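Local coordinates for mandelate racemase/muconate lactonizing enzyme, C-terminal domain protein (PDB 3N4E) that binds a divalent metal ion, here calcium, in its barrel domain and is probably a magnesium-dependent hydro-lyase of the enolase superfamily, at residues W221-V226 and A247-Y252. Residues are numbered along the deposited sequence; the frame is centred on the assembly and turned at random.
Sequences WFEEPV and AGEQTY. With CA (calcium ion), chain C.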
ATOM      1  N   TRP A 221     -22.383   1.118 -18.331  1.00 20.68           N
ATOM      2  CA  TRP A 221     -22.001   1.612 -17.003  1.00 20.46           C
ATOM      3  C   TRP A 221     -23.032   1.338 -15.924  1.00 19.75           C
ATOM      4  O   TRP A 221     -24.189   1.049 -16.216  1.00 19.77           O
ATOM      5  CB  TRP A 221     -21.594   3.086 -17.036  1.00 20.85           C
ATOM      6  CG  TRP A 221     -22.709   4.106 -17.030  1.00 21.58           C
ATOM      7  CD1 TRP A 221     -23.180   4.781 -15.950  1.00 21.12           C
ATOM      8  CD2 TRP A 221     -23.446   4.593 -18.161  1.00 21.51           C
ATOM      9  NE1 TRP A 221     -24.164   5.661 -16.324  1.00 21.38           N
ATOM     10  CE2 TRP A 221     -24.352   5.563 -17.679  1.00 22.26           C
ATOM     11  CE3 TRP A 221     -23.430   4.303 -19.535  1.00 22.56           C
ATOM     12  CZ2 TRP A 221     -25.234   6.253 -18.521  1.00 21.59           C
ATOM     13  CZ3 TRP A 221     -24.302   4.997 -20.374  1.00 21.95           C
ATOM     14  CH2 TRP A 221     -25.194   5.955 -19.860  1.00 23.01           C
ATOM     15  N   PHE A 222     -22.573   1.424 -14.679  1.00 19.12           N
ATOM     16  CA  PHE A 222     -23.310   1.026 -13.490  1.00 18.98           C
ATOM     17  C   PHE A 222     -23.188   2.192 -12.517  1.00 19.43           C
ATOM     18  O   PHE A 222     -22.106   2.449 -11.972  1.00 19.42           O
ATOM     19  CB  PHE A 222     -22.661  -0.246 -12.923  1.00 18.69           C
ATOM     20  CG  PHE A 222     -23.416  -0.901 -11.781  1.00 13.36           C
ATOM     21  CD1 PHE A 222     -24.734  -0.570 -11.484  1.00 18.21           C
ATOM     22  CD2 PHE A 222     -22.788  -1.885 -11.015  1.00 18.54           C
ATOM     23  CE1 PHE A 222     -25.408  -1.197 -10.445  1.00 13.53           C
ATOM     24  CE2 PHE A 222     -23.457  -2.529  -9.966  1.00 13.57           C
ATOM     25  CZ  PHE A 222     -24.777  -2.185  -9.685  1.00 18.73           C
ATOM     26  N   GLU A 223     -24.293   2.911 -12.324  1.00 19.59           N
ATOM     27  CA  GLU A 223     -24.267   4.204 -11.656  1.00 19.99           C
ATOM     28  C   GLU A 223     -24.706   4.086 -10.197  1.00 20.47           C
ATOM     29  O   GLU A 223     -25.717   3.455  -9.889  1.00 20.52           O
ATOM     30  CB  GLU A 223     -25.127   5.208 -12.440  1.00 20.28           C
ATOM     31  CG  GLU A 223     -25.172   6.642 -11.898  1.00 20.16           C
ATOM     32  CD  GLU A 223     -25.748   7.656 -12.902  1.00 21.27           C
ATOM     33  OE1 GLU A 223     -25.363   7.636 -14.098  1.00 19.96           O
ATOM     34  OE2 GLU A 223     -26.598   8.494 -12.489  1.00 21.20           O
ATOM     35  N   GLU A 224     -23.915   4.690  -9.311  1.00 20.85           N
ATOM     36  CA  GLU A 224     -24.151   4.679  -7.860  1.00 20.95           C
ATOM     37  C   GLU A 224     -24.616   3.317  -7.310  1.00 21.03           C
ATOM     38  O   GLU A 224     -25.721   3.195  -6.779  1.00 21.39           O
ATOM     39  CB  GLU A 224     -25.120   5.809  -7.457  1.00 20.94           C
ATOM     40  CG  GLU A 224     -24.518   7.219  -7.587  1.00 25.71           C
ATOM     41  CD  GLU A 224     -25.213   8.247  -6.701  1.00 20.95           C
ATOM     42  OE1 GLU A 224     -26.384   8.591  -6.974  1.00 25.56           O
ATOM     43  OE2 GLU A 224     -24.577   8.730  -5.735  1.00 25.80           O
ATOM     44  N   PRO A 225     -23.773   2.283  -7.432  1.00 20.71           N
ATOM     45  CA  PRO A 225     -24.242   0.986  -6.952  1.00 20.55           C
ATOM     46  C   PRO A 225     -24.535   0.959  -5.461  1.00 20.46           C
ATOM     47  O   PRO A 225     -25.475   0.286  -5.061  1.00 20.51           O
ATOM     48  CB  PRO A 225     -23.095   0.035  -7.299  1.00 20.48           C
ATOM     49  CG  PRO A 225     -21.930   0.910  -7.567  1.00 23.66           C
ATOM     50  CD  PRO A 225     -22.468   2.183  -8.104  1.00 20.25           C
ATOM     51  N   VAL A 226     -23.744   1.687  -4.664  1.00 20.19           N
ATOM     52  CA  VAL A 226     -23.857   1.694  -3.190  1.00 20.09           C
ATOM     53  C   VAL A 226     -24.237   3.095  -2.624  1.00 19.68           C
ATOM     54  O   VAL A 226     -24.359   4.058  -3.374  1.00 18.97           O
ATOM     55  CB  VAL A 226     -22.543   1.160  -2.510  1.00 20.66           C
ATOM     56  CG1 VAL A 226     -22.274  -0.305  -2.872  1.00 16.50           C
ATOM     57  CG2 VAL A 226     -21.334   2.043  -2.848  1.00 15.82           C
ATOM     58  N   ALA A 247     -20.069   7.514 -10.383  1.00 18.07           N
ATOM     59  CA  ALA A 247     -20.585   8.195  -9.183  1.00 17.78           C
ATOM     60  C   ALA A 247     -20.165   9.638  -9.304  1.00 17.45           C
ATOM     61  O   ALA A 247     -19.422   9.987 -10.219  1.00 17.26           O
ATOM     62  CB  ALA A 247     -19.991   7.580  -7.898  1.00 17.75           C
ATOM     63  N   GLY A 248     -20.618  10.471  -8.376  1.00 17.55           N
ATOM     64  CA  GLY A 248     -20.180  11.859  -8.333  1.00 17.75           C
ATOM     65  C   GLY A 248     -21.304  12.880  -8.282  1.00 18.17           C
ATOM     66  O   GLY A 248     -21.062  14.053  -7.980  1.00 18.57           O
ATOM     67  N   GLU A 249     -22.526  12.447  -8.581  1.00 18.17           N
ATOM     68  CA  GLU A 249     -23.660  13.361  -8.574  1.00 18.82           C
ATOM     69  C   GLU A 249     -23.914  13.909  -7.181  1.00 19.13           C
ATOM     70  O   GLU A 249     -24.404  15.020  -7.050  1.00 19.13           O
ATOM     71  CB  GLU A 249     -24.921  12.739  -9.191  1.00 18.94           C
ATOM     72  CG  GLU A 249     -25.602  11.628  -8.391  1.00 31.38           C
ATOM     73  CD  GLU A 249     -26.707  10.948  -9.187  1.00 19.30           C
ATOM     74  OE1 GLU A 249     -27.903  11.072  -8.822  1.00 32.20           O
ATOM     75  OE2 GLU A 249     -26.397  10.298 -10.204  1.00 31.76           O
ATOM     76  N   GLN A 250     -23.540  13.141  -6.156  1.00 19.48           N
ATOM     77  CA  GLN A 250     -23.661  13.574  -4.762  1.00 19.71           C
ATOM     78  C   GLN A 250     -22.281  13.863  -4.154  1.00 19.70           C
ATOM     79  O   GLN A 250     -22.040  13.615  -2.959  1.00 19.67           O
ATOM     80  CB  GLN A 250     -24.400  12.528  -3.923  1.00 20.41           C
ATOM     81  CG  GLN A 250     -25.646  11.949  -4.578  1.00 23.31           C
ATOM     82  CD  GLN A 250     -26.444  11.077  -3.632  1.00 22.27           C
ATOM     83  OE1 GLN A 250     -26.871  11.528  -2.557  1.00 23.48           O
ATOM     84  NE2 GLN A 250     -26.648   9.809  -4.021  1.00 23.44           N
ATOM     85  N   THR A 251     -21.387  14.374  -4.997  1.00 18.99           N
ATOM     86  CA  THR A 251     -20.084  14.871  -4.596  1.00 18.65           C
ATOM     87  C   THR A 251     -20.099  16.368  -4.905  1.00 18.29           C
ATOM     88  O   THR A 251     -20.456  16.763  -6.016  1.00 17.91           O
ATOM     89  CB  THR A 251     -18.949  14.142  -5.395  1.00 19.14           C
ATOM     90  OG1 THR A 251     -19.045  12.719  -5.223  1.00 18.91           O
ATOM     91  CG2 THR A 251     -17.596  14.570  -4.923  1.00 19.02           C
ATOM     92  N   TYR A 252     -19.713  17.203  -3.943  1.00 18.80           N
ATOM     93  CA  TYR A 252     -19.970  18.648  -4.053  1.00 19.48           C
ATOM     94  C   TYR A 252     -18.744  19.557  -3.953  1.00 19.35           C
ATOM     95  O   TYR A 252     -18.866  20.792  -3.965  1.00 19.10           O
ATOM     96  CB  TYR A 252     -21.020  19.098  -3.020  1.00 20.33           C
ATOM     97  CG  TYR A 252     -22.293  18.271  -3.000  1.00 22.29           C
ATOM     98  CD1 TYR A 252     -23.322  18.521  -3.902  1.00 20.80           C
ATOM     99  CD2 TYR A 252     -22.461  17.245  -2.070  1.00 20.69           C
ATOM    100  CE1 TYR A 252     -24.492  17.757  -3.891  1.00 22.42           C
ATOM    101  CE2 TYR A 252     -23.612  16.477  -2.037  1.00 22.61           C
ATOM    102  CZ  TYR A 252     -24.628  16.737  -2.955  1.00 21.57           C
ATOM    103  OH  TYR A 252     -25.778  15.989  -2.922  1.00 22.76           O
TER
HETATM  104 CA    CA C 500     -28.201   9.136 -11.032  1.00 24.30          CA
HETATM  105  O   HOH W   1     -22.302  10.412  -6.148  1.00 22.69           O
HETATM  106  O   HOH W   2     -27.321   7.891  -9.333  1.00 15.06           O
HETATM  107  O   HOH W   3     -30.611  10.405 -10.360  1.00 11.65           O
HETATM  108  O   HOH W   4     -29.277  10.718 -12.887  1.00 24.01           O
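Glu224, just past strand 221-223, reaches across to Glu249 and Gln250 in the turn that follows strand 244-246. Its CB points toward 247-252, and with CG beside the backbone N (chi1 -70°) the chain runs out extended. CG passes Ala247 CA at 4.4 Å, and CD lies 3.8 Å from Glu249 CG. At the tip, OE2 takes a hydrogen bond from Gln250 NE2 at 2.9 Å, on its syn side, the amide turned 80° from the carboxylate; the same NE2 bonds OE1 weakly. OE2 also accepts from water 1, which in turn receives Gly248 N and Gln250 N, tying the carboxylate to the type I turn 248-251. OE1 accepts from water 2, a calcium ligand, making Glu224 second-shell to the metal. Glu224 OE1 lies 3.4 Å from Glu249 OE1, a repulsion probably eased by the calcium and by Lys84 of the second subunit, which salt-bridges Glu249. A leucine in place of Glu224 would probably leave waters 1 and 2 without this acceptor and the Gln250 amide less firmly held. Glu223 OE2 and Glu249 OE2 each bind calcium at 2.3 Å, with Asp197 as third carboxylate; Lys160 pairs with Glu223 OE1. This is the enolase-superfamily metal site, at the C-terminal ends of parallel barrel strands 194-197 and 221-223 and just after 244-246, with helices 204-216 and 231-240 packed outside.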